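Local coordinates for Lin0431 protein (Listeria innocua, PDB 3LD7) that is of unknown function, the part studied here forming a small two-sheet beta domain of the NusG domain II family, at residues P60-V63 with G64-M67; I11-N15 with G16-R20; G68-K72 with A73-I77. All coordinates share one frame; numbering follows the deposited sequence.

Three short-range contacts, in series along the chain, illustrate how a small beta domain shapes the connections between its strands. Interaction 2 (11-20) is the hairpin at one edge of the four-stranded antiparallel sheet, and interaction 3 (68-77) leads into strand 76-79 at the other edge; their centres are 15 Å apart and their nearest atoms about 7 Å. Interaction 1 (60-67) covers the short helix 63-67 and the loop before it, just upstream of interaction 3. These two neighbours touch, G64 O lying 3.6 Å from I77 CG2, although their centres are 14 Å apart. Interactions 1 and 2 are separate, with centres 18 Å apart and about 11 Å between nearest atoms.

Interaction 1 of 3, residues P60-V63 with G64-M67; sequences PDQV and GVKM
K66 reaches back over the first turn of helix 63-67 and lays its aliphatic chain along Q62, the residue at the N-cap. From CB, which is 3.4 Å from Q62 O, the chain passes that oxygen more closely still at CG, 3.2 Å from Q62 O, because CG lies beside the lysine's own backbone N (chi1 -73°); it then moves off at CD. Farther out, CE comes beside Q62 CB at 3.9 Å. The extended chain finally delivers NZ to a water that accepts its hydrogen bond and donates another, 2.6 Å long, to D61 O. The backbone of the same residue is tied in too: K66 N bonds to Q62 O (3.0 Å).

One residue on, M67, present as selenomethionine, repeats the pattern. Its N donates to V63 O over 3.1 Å, and its side chain runs alongside V63 until CE meets V63 CG1 at 3.7 Å. Q62 turns its own side chain beside V65, with OE1 against V65 CG2, while NE2 bonds back to S59 O and D57 O. A second water accepts from G64 N and donates to D61 OD1 (2.7 Å).

The amide thus ties the N-cap residue directly to the preceding loop and strand 51-57, whereas the carboxylate and the ammonium reach backbone atoms through solvent.

Interaction 2 of 3, residues I11-N15 with G16-R20; sequences IISQN and GKVIR
I12 faces both I19 and R20 across two antiparallel strands whose short axes approach to 4.3 Å at 127°, a classic beta bulge that shifts the register by one residue. The oxygen of I12 is the pivot: I19 N reaches it at 2.8 Å and R20 N at 3.3 Å, both donors lying in its carbonyl plane. In return, I12 N gives a nearly straight bond to R20 O. Nearer the turn, Q14 and K17 form a hydrogen-bonded pair, with Q14 N to K17 O and K17 N to Q14 O; the second donor stands above the carbonyl plane, 62° out of it.

The side chains divide between the two faces. On that of S13 and V18, the valine's CG1 and CG2 both meet I11 CG2, the nearer contact being 3.9 Å to CG1. The bulge brings I19 toward the other strand; with CG1 beside the backbone N (chi1 -58°) and the chain extended beyond it, CD1 arrives at Q14 CB, 3.5 Å away. Q14 and I19, together with I12, touch I35 of strand 30-36, while Q14 NE2 bonds to K36 O. I12 and R20 lie side by side, CD1 of the isoleucine near R20 CB at 4.1 Å, before the arginine bends away toward a salt bridge with E31 and a cation-pi contact with F33.

N15 and G16, both with positive phi, occupy the corner of a type I' turn, making this a beta hairpin with a tight two-residue loop at the outer edge of the four-stranded sheet.

Interaction 3 of 3, residues G68-K72 with A73-I77; sequences GWKSK and AGDTI
With CG of D75 beside its backbone N (chi1 -76°), the carboxylate swings back toward the amides of S71 and K72, while K70, likewise turned at chi1 and bent again at chi2 (-67°), lies across it. The setting is a type II beta turn from K72 to D75, closed by D75 N donating to K72 O at 2.9 Å and carrying G74 at its third position with positive phi.

One carboxylate oxygen fastens the arm that enters this turn. D75 OD2 accepts S71 N on its anti lone pair at 3.0 Å and K72 N at 2.9 Å from above the carboxylate plane. Two successive backbone amides are therefore gripped by a single oxygen, from different directions, which would restrain rotation of the carboxylate.

The aliphatic part of K70 is packed between polar and apolar neighbours. Its CB and CD pass D75 OD2, each at 3.7 Å, whereas CG sits against I77 CG1 at 3.6 Å. Backbone bonds of I77 with V86 set strand 76-79 beside strand 84-90, while those of K70 with I52 place the loop entering the turn along strand 51-57 of the other sheet. K70 CE rests near T76 O. Beyond it, the ammonium stays clear of the carboxylate, NZ being 5.0 Å from D75 OD1, and instead donates to a water that also accepts from T76 N, at 3.1 Å.

Interaction 1 of 3, residues P60-V63 with G64-M67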
ATOM      1  N   PRO A  60       8.434 -12.564  -5.939  1.00 17.35           N
ATOM      2  CA  PRO A  60       8.820 -13.947  -5.648  1.00 18.88           C
ATOM      3  C   PRO A  60       8.502 -14.371  -4.215  1.00 18.53           C
ATOM      4  O   PRO A  60       8.313 -15.576  -3.986  1.00 20.61           O
ATOM      5  CB  PRO A  60      10.327 -13.952  -5.908  1.00 16.65           C
ATOM      6  CG  PRO A  60      10.747 -12.502  -5.762  1.00 18.05           C
ATOM      7  CD  PRO A  60       9.584 -11.701  -6.267  1.00 17.41           C
ATOM      8  N   ASP A  61       8.451 -13.423  -3.277  1.00 16.87           N
ATOM      9  CA  ASP A  61       8.380 -13.772  -1.849  1.00 16.99           C
ATOM     10  C   ASP A  61       6.980 -13.619  -1.254  1.00 17.25           C
ATOM     11  O   ASP A  61       6.659 -14.240  -0.235  1.00 19.90           O
ATOM     12  CB  ASP A  61       9.417 -12.990  -1.013  1.00 18.53           C
ATOM     13  CG  ASP A  61       9.277 -11.470  -1.136  1.00 22.77           C
ATOM     14  OD1 ASP A  61       8.567 -11.007  -2.042  1.00 25.05           O
ATOM     15  OD2 ASP A  61       9.915 -10.727  -0.342  1.00 23.58           O
ATOM     16  N   GLN A  62       6.148 -12.787  -1.887  1.00 15.58           N
ATOM     17  CA  GLN A  62       4.768 -12.576  -1.409  1.00 15.25           C
ATOM     18  C   GLN A  62       4.640 -12.038   0.033  1.00 16.26           C
ATOM     19  O   GLN A  62       3.585 -12.120   0.642  1.00 17.93           O
ATOM     20  CB  GLN A  62       3.934 -13.854  -1.566  1.00 16.65           C
ATOM     21  CG  GLN A  62       3.809 -14.307  -2.995  1.00 17.05           C
ATOM     22  CD  GLN A  62       2.904 -13.402  -3.792  1.00 18.76           C
ATOM     23  OE1 GLN A  62       1.716 -13.231  -3.469  1.00 20.66           O
ATOM     24  NE2 GLN A  62       3.455 -12.811  -4.836  1.00 18.65           N
ATOM     25  N   VAL A  63       5.703 -11.459   0.561  1.00 15.56           N
ATOM     26  CA  VAL A  63       5.694 -11.002   1.942  1.00 16.32           C
ATOM     27  C   VAL A  63       4.691  -9.878   2.152  1.00 15.09           C
ATOM     28  O   VAL A  63       3.952  -9.873   3.126  1.00 17.25           O
ATOM     29  CB  VAL A  63       7.109 -10.534   2.370  1.00 17.76           C
ATOM     30  CG1 VAL A  63       7.054  -9.690   3.643  1.00 19.01           C
ATOM     31  CG2 VAL A  63       8.010 -11.725   2.512  1.00 20.13           C
ATOM     32  N   GLY A  64       4.652  -8.926   1.229  1.00 15.25           N
ATOM     33  CA  GLY A  64       3.749  -7.796   1.384  1.00 16.40           C
ATOM     34  C   GLY A  64       2.294  -8.214   1.273  1.00 15.07           C
ATOM     35  O   GLY A  64       1.440  -7.781   2.068  1.00 16.15           O
ATOM     36  N   VAL A  65       2.003  -9.082   0.304  1.00 15.21           N
ATOM     37  CA  VAL A  65       0.650  -9.625   0.165  1.00 15.41           C
ATOM     38  C   VAL A  65       0.224 -10.363   1.449  1.00 16.64           C
ATOM     39  O   VAL A  65      -0.903 -10.218   1.921  1.00 18.36           O
ATOM     40  CB  VAL A  65       0.550 -10.587  -1.047  1.00 16.46           C
ATOM     41  CG1 VAL A  65      -0.732 -11.389  -0.988  1.00 17.07           C
ATOM     42  CG2 VAL A  65       0.650  -9.824  -2.382  1.00 17.52           C
ATOM     43  N   LYS A  66       1.143 -11.130   2.040  1.00 17.76           N
ATOM     44  CA  LYS A  66       0.816 -11.898   3.229  1.00 19.42           C
ATOM     45  C   LYS A  66       0.614 -11.027   4.466  1.00 20.37           C
ATOM     46  O   LYS A  66      -0.076 -11.435   5.420  1.00 23.26           O
ATOM     47  CB  LYS A  66       1.881 -12.964   3.468  1.00 21.14           C
ATOM     48  CG  LYS A  66       1.795 -14.101   2.466  1.00 26.71           C
ATOM     49  CD  LYS A  66       2.998 -15.051   2.599  1.00 31.40           C
ATOM     50  CE  LYS A  66       2.988 -16.074   1.468  1.00 35.95           C
ATOM     51  NZ  LYS A  66       4.053 -17.101   1.593  1.00 37.79           N
HETATM   52  N   MSE A  67       1.172  -9.816   4.440  1.00 18.37           N
HETATM   53  CA  MSE A  67       0.918  -8.882   5.527  1.00 18.77           C
HETATM   54  C   MSE A  67      -0.562  -8.434   5.568  1.00 21.00           C
HETATM   55  O   MSE A  67      -1.074  -8.110   6.636  1.00 22.23           O
HETATM   56  CB  MSE A  67       1.865  -7.689   5.468  1.00 20.37           C
HETATM   57  CG  MSE A  67       3.303  -8.079   5.694  1.00 21.48           C
HETATM   58 SE   MSE A  67       4.497  -6.564   5.610  0.78 27.02          SE
HETATM   59  CE  MSE A  67       6.079  -7.385   6.327  1.00 29.28           C
TER
HETATM   60  O   HOH W   1       6.914  -9.065  -1.053  1.00 19.12           O
HETATM   61  O   HOH W   2       6.290 -15.000   2.256  1.00 41.08           O

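Interaction 2 of 3, residues I11-N15 with G16-R20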
ATOM      1  N   ILE A  11       1.057   6.435   2.853  1.00 14.81           N
ATOM      2  CA  ILE A  11       2.056   6.916   1.913  1.00 16.48           C
ATOM      3  C   ILE A  11       2.577   5.705   1.156  1.00 15.15           C
ATOM      4  O   ILE A  11       3.131   4.771   1.745  1.00 15.57           O
ATOM      5  CB  ILE A  11       3.222   7.653   2.633  1.00 16.96           C
ATOM      6  CG1 ILE A  11       2.688   8.658   3.660  1.00 20.93           C
ATOM      7  CG2 ILE A  11       4.185   8.294   1.604  1.00 17.64           C
ATOM      8  CD1 ILE A  11       1.994   9.792   3.065  1.00 23.39           C
ATOM      9  N   ILE A  12       2.371   5.699  -0.149  1.00 14.44           N
ATOM     10  CA  ILE A  12       2.772   4.565  -0.981  1.00 13.50           C
ATOM     11  C   ILE A  12       3.894   4.987  -1.916  1.00 14.64           C
ATOM     12  O   ILE A  12       3.731   5.930  -2.702  1.00 14.28           O
ATOM     13  CB  ILE A  12       1.567   4.062  -1.806  1.00 14.72           C
ATOM     14  CG1 ILE A  12       0.401   3.680  -0.868  1.00 16.47           C
ATOM     15  CG2 ILE A  12       1.973   2.884  -2.693  1.00 16.28           C
ATOM     16  CD1 ILE A  12      -0.705   4.751  -0.733  1.00 19.12           C
ATOM     17  N   SER A  13       5.027   4.287  -1.830  1.00 14.06           N
ATOM     18  CA  SER A  13       6.252   4.642  -2.552  0.51 14.23           C
ATOM     19  C   SER A  13       6.767   3.488  -3.380  1.00 13.77           C
ATOM     20  O   SER A  13       6.522   2.326  -3.058  1.00 14.09           O
ATOM     21  CB  SER A  13       7.362   5.002  -1.571  0.51 14.23           C
ATOM     22  OG  SER A  13       7.039   6.171  -0.836  0.51 15.24           O
ATOM     23  N   GLN A  14       7.526   3.822  -4.411  1.00 13.05           N
ATOM     24  CA  GLN A  14       8.244   2.824  -5.190  1.00 13.14           C
ATOM     25  C   GLN A  14       9.673   3.357  -5.354  1.00 14.44           C
ATOM     26  O   GLN A  14       9.882   4.474  -5.854  1.00 14.87           O
ATOM     27  CB  GLN A  14       7.575   2.665  -6.550  1.00 15.87           C
ATOM     28  CG  GLN A  14       8.281   1.736  -7.513  1.00 18.36           C
ATOM     29  CD  GLN A  14       7.756   1.914  -8.950  1.00 21.04           C
ATOM     30  OE1 GLN A  14       7.512   3.046  -9.416  1.00 24.43           O
ATOM     31  NE2 GLN A  14       7.606   0.810  -9.658  1.00 22.46           N
ATOM     32  N   ASN A  15      10.648   2.568  -4.895  1.00 16.72           N
ATOM     33  CA  ASN A  15      12.046   2.996  -4.808  1.00 21.17           C
ATOM     34  C   ASN A  15      12.230   4.326  -4.069  1.00 20.12           C
ATOM     35  O   ASN A  15      13.065   5.170  -4.444  1.00 22.28           O
ATOM     36  CB  ASN A  15      12.721   3.008  -6.168  1.00 25.79           C
ATOM     37  CG  ASN A  15      14.251   3.006  -6.054  1.00 30.75           C
ATOM     38  OD1 ASN A  15      14.817   2.513  -5.064  1.00 31.68           O
ATOM     39  ND2 ASN A  15      14.921   3.569  -7.053  1.00 34.87           N
ATOM     40  N   GLY A  16      11.428   4.485  -3.018  1.00 17.90           N
ATOM     41  CA  GLY A  16      11.467   5.670  -2.176  1.00 19.20           C
ATOM     42  C   GLY A  16      10.724   6.866  -2.709  1.00 19.51           C
ATOM     43  O   GLY A  16      10.540   7.868  -2.000  1.00 22.15           O
ATOM     44  N   LYS A  17      10.302   6.773  -3.962  1.00 16.68           N
ATOM     45  CA  LYS A  17       9.591   7.894  -4.572  1.00 16.02           C
ATOM     46  C   LYS A  17       8.083   7.740  -4.369  1.00 13.60           C
ATOM     47  O   LYS A  17       7.501   6.704  -4.689  1.00 15.10           O
ATOM     48  CB  LYS A  17       9.965   8.017  -6.041  1.00 19.16           C
ATOM     49  CG  LYS A  17      11.411   8.455  -6.217  1.00 21.99           C
ATOM     50  CD  LYS A  17      11.863   8.305  -7.646  1.00 26.04           C
ATOM     51  CE  LYS A  17      12.130   6.860  -7.950  1.00 30.04           C
ATOM     52  NZ  LYS A  17      12.614   6.736  -9.345  1.00 34.71           N
ATOM     53  N   VAL A  18       7.448   8.775  -3.833  1.00 13.55           N
ATOM     54  CA  VAL A  18       6.033   8.657  -3.467  1.00 14.25           C
ATOM     55  C   VAL A  18       5.130   8.664  -4.704  1.00 14.26           C
ATOM     56  O   VAL A  18       5.243   9.533  -5.581  1.00 16.12           O
ATOM     57  CB  VAL A  18       5.626   9.778  -2.486  1.00 12.96           C
ATOM     58  CG1 VAL A  18       4.152   9.627  -2.071  1.00 14.27           C
ATOM     59  CG2 VAL A  18       6.507   9.731  -1.254  1.00 14.24           C
ATOM     60  N   ILE A  19       4.246   7.671  -4.771  1.00 15.86           N
ATOM     61  CA  ILE A  19       3.305   7.529  -5.879  1.00 14.91           C
ATOM     62  C   ILE A  19       1.957   8.114  -5.469  1.00 15.35           C
ATOM     63  O   ILE A  19       1.319   8.818  -6.253  1.00 15.67           O
ATOM     64  CB  ILE A  19       3.073   6.044  -6.198  1.00 16.94           C
ATOM     65  CG1 ILE A  19       4.409   5.377  -6.531  1.00 21.29           C
ATOM     66  CG2 ILE A  19       2.050   5.872  -7.326  1.00 19.69           C
ATOM     67  CD1 ILE A  19       4.317   3.898  -6.595  1.00 25.24           C
ATOM     68  N   ARG A  20       1.520   7.823  -4.247  1.00 15.73           N
ATOM     69  CA  ARG A  20       0.240   8.362  -3.738  1.00 14.21           C
ATOM     70  C   ARG A  20       0.366   8.645  -2.272  1.00 14.51           C
ATOM     71  O   ARG A  20       1.023   7.885  -1.564  1.00 16.15           O
ATOM     72  CB  ARG A  20      -0.913   7.354  -3.899  1.00 14.82           C
ATOM     73  CG  ARG A  20      -1.341   7.085  -5.318  1.00 15.30           C
ATOM     74  CD  ARG A  20      -2.242   8.207  -5.922  1.00 16.80           C
ATOM     75  NE  ARG A  20      -3.522   8.357  -5.207  1.00 17.82           N
ATOM     76  CZ  ARG A  20      -4.526   7.478  -5.271  1.00 17.64           C
ATOM     77  NH1 ARG A  20      -4.398   6.375  -6.008  1.00 19.25           N
ATOM     78  NH2 ARG A  20      -5.663   7.691  -4.606  1.00 18.72           N
TER
HETATM   79  O   HOH W   3       9.211   7.687   0.064  1.00 29.02           O

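Interaction 3 of 3, residues G68-K72 with A73-I77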
ATOM      1  N   GLY A  68      -1.246  -8.452   4.420  1.00 20.66           N
ATOM      2  CA  GLY A  68      -2.676  -8.188   4.394  1.00 19.73           C
ATOM      3  C   GLY A  68      -3.049  -6.744   4.659  1.00 16.75           C
ATOM      4  O   GLY A  68      -2.282  -5.820   4.384  1.00 18.24           O
ATOM      5  N   TRP A  69      -4.241  -6.551   5.200  1.00 18.94           N
ATOM      6  CA  TRP A  69      -4.777  -5.219   5.407  1.00 19.11           C
ATOM      7  C   TRP A  69      -4.108  -4.447   6.533  1.00 18.25           C
ATOM      8  O   TRP A  69      -3.840  -4.997   7.614  1.00 22.15           O
ATOM      9  CB  TRP A  69      -6.258  -5.281   5.745  1.00 20.03           C
ATOM     10  CG  TRP A  69      -7.170  -5.798   4.694  1.00 20.57           C
ATOM     11  CD1 TRP A  69      -7.801  -7.011   4.683  1.00 21.89           C
ATOM     12  CD2 TRP A  69      -7.628  -5.097   3.526  1.00 19.07           C
ATOM     13  NE1 TRP A  69      -8.607  -7.120   3.572  1.00 22.34           N
ATOM     14  CE2 TRP A  69      -8.536  -5.955   2.853  1.00 20.36           C
ATOM     15  CE3 TRP A  69      -7.362  -3.834   2.985  1.00 18.34           C
ATOM     16  CZ2 TRP A  69      -9.154  -5.603   1.648  1.00 19.80           C
ATOM     17  CZ3 TRP A  69      -8.004  -3.467   1.781  1.00 19.69           C
ATOM     18  CH2 TRP A  69      -8.884  -4.357   1.130  1.00 19.63           C
ATOM     19  N   LYS A  70      -3.896  -3.152   6.293  1.00 18.01           N
ATOM     20  CA  LYS A  70      -3.331  -2.257   7.300  1.00 18.60           C
ATOM     21  C   LYS A  70      -4.180  -1.004   7.408  1.00 19.93           C
ATOM     22  O   LYS A  70      -4.816  -0.588   6.433  1.00 19.77           O
ATOM     23  CB  LYS A  70      -1.883  -1.891   6.967  1.00 19.67           C
ATOM     24  CG  LYS A  70      -0.954  -3.074   6.916  1.00 19.40           C
ATOM     25  CD  LYS A  70      -0.768  -3.707   8.286  1.00 20.87           C
ATOM     26  CE  LYS A  70       0.179  -4.900   8.170  1.00 24.18           C
ATOM     27  NZ  LYS A  70       0.426  -5.529   9.506  1.00 26.09           N
ATOM     28  N   SER A  71      -4.214  -0.401   8.588  1.00 21.73           N
ATOM     29  CA  SER A  71      -5.089   0.747   8.786  1.00 22.37           C
ATOM     30  C   SER A  71      -4.673   1.686   9.912  1.00 22.85           C
ATOM     31  O   SER A  71      -5.232   2.771  10.050  1.00 24.20           O
ATOM     32  CB  SER A  71      -6.525   0.277   9.040  1.00 23.24           C
ATOM     33  OG  SER A  71      -6.616  -0.369  10.308  1.00 27.82           O
ATOM     34  N   LYS A  72      -3.696   1.274  10.709  1.00 22.57           N
ATOM     35  CA  LYS A  72      -3.317   2.033  11.888  1.00 23.93           C
ATOM     36  C   LYS A  72      -2.004   2.792  11.747  1.00 22.55           C
ATOM     37  O   LYS A  72      -1.107   2.362  11.031  1.00 22.32           O
ATOM     38  CB  LYS A  72      -3.238   1.110  13.104  1.00 25.61           C
ATOM     39  CG  LYS A  72      -4.595   0.577  13.531  1.00 30.32           C
ATOM     40  CD  LYS A  72      -4.504  -0.141  14.870  1.00 36.56           C
ATOM     41  CE  LYS A  72      -5.864  -0.667  15.308  1.00 41.33           C
ATOM     42  NZ  LYS A  72      -6.875   0.421  15.455  1.00 44.03           N
ATOM     43  N   ALA A  73      -1.897   3.921  12.442  1.00 25.58           N
ATOM     44  CA  ALA A  73      -0.632   4.651  12.520  1.00 25.36           C
ATOM     45  C   ALA A  73       0.490   3.712  12.916  1.00 25.74           C
ATOM     46  O   ALA A  73       0.382   2.982  13.897  1.00 27.70           O
ATOM     47  CB  ALA A  73      -0.734   5.799  13.524  1.00 25.71           C
ATOM     48  N   GLY A  74       1.572   3.747  12.147  1.00 24.06           N
ATOM     49  CA  GLY A  74       2.721   2.898  12.394  1.00 24.80           C
ATOM     50  C   GLY A  74       2.722   1.621  11.585  1.00 24.46           C
ATOM     51  O   GLY A  74       3.755   0.955  11.492  1.00 27.07           O
ATOM     52  N   ASP A  75       1.576   1.264  11.005  1.00 22.56           N
ATOM     53  CA  ASP A  75       1.512   0.090  10.136  1.00 20.71           C
ATOM     54  C   ASP A  75       2.328   0.310   8.881  1.00 20.11           C
ATOM     55  O   ASP A  75       2.380   1.421   8.357  1.00 20.88           O
ATOM     56  CB  ASP A  75       0.068  -0.207   9.706  1.00 20.87           C
ATOM     57  CG  ASP A  75      -0.759  -0.851  10.809  1.00 23.40           C
ATOM     58  OD1 ASP A  75      -0.215  -1.183  11.904  1.00 26.67           O
ATOM     59  OD2 ASP A  75      -1.976  -1.036  10.555  1.00 24.05           O
ATOM     60  N   THR A  76       2.946  -0.761   8.396  1.00 18.60           N
ATOM     61  CA  THR A  76       3.647  -0.746   7.116  1.00 16.32           C
ATOM     62  C   THR A  76       3.351  -1.980   6.307  1.00 16.35           C
ATOM     63  O   THR A  76       2.922  -3.014   6.844  1.00 17.94           O
ATOM     64  CB  THR A  76       5.179  -0.685   7.323  1.00 18.43           C
ATOM     65  OG1 THR A  76       5.619  -1.816   8.105  1.00 21.76           O
ATOM     66  CG2 THR A  76       5.571   0.593   8.034  1.00 20.24           C
ATOM     67  N   ILE A  77       3.574  -1.860   5.006  1.00 15.92           N
ATOM     68  CA  ILE A  77       3.585  -3.008   4.105  1.00 14.39           C
ATOM     69  C   ILE A  77       4.819  -2.888   3.256  1.00 14.93           C
ATOM     70  O   ILE A  77       5.169  -1.803   2.806  1.00 15.14           O
ATOM     71  CB  ILE A  77       2.356  -3.027   3.155  1.00 14.44           C
ATOM     72  CG1 ILE A  77       1.061  -2.969   3.960  1.00 17.29           C
ATOM     73  CG2 ILE A  77       2.369  -4.300   2.284  1.00 17.33           C
ATOM     74  CD1 ILE A  77      -0.180  -2.711   3.089  1.00 18.82           C
TER
HETATM   75  O   HOH W   4       2.601  -3.423   9.897  1.00 29.22           O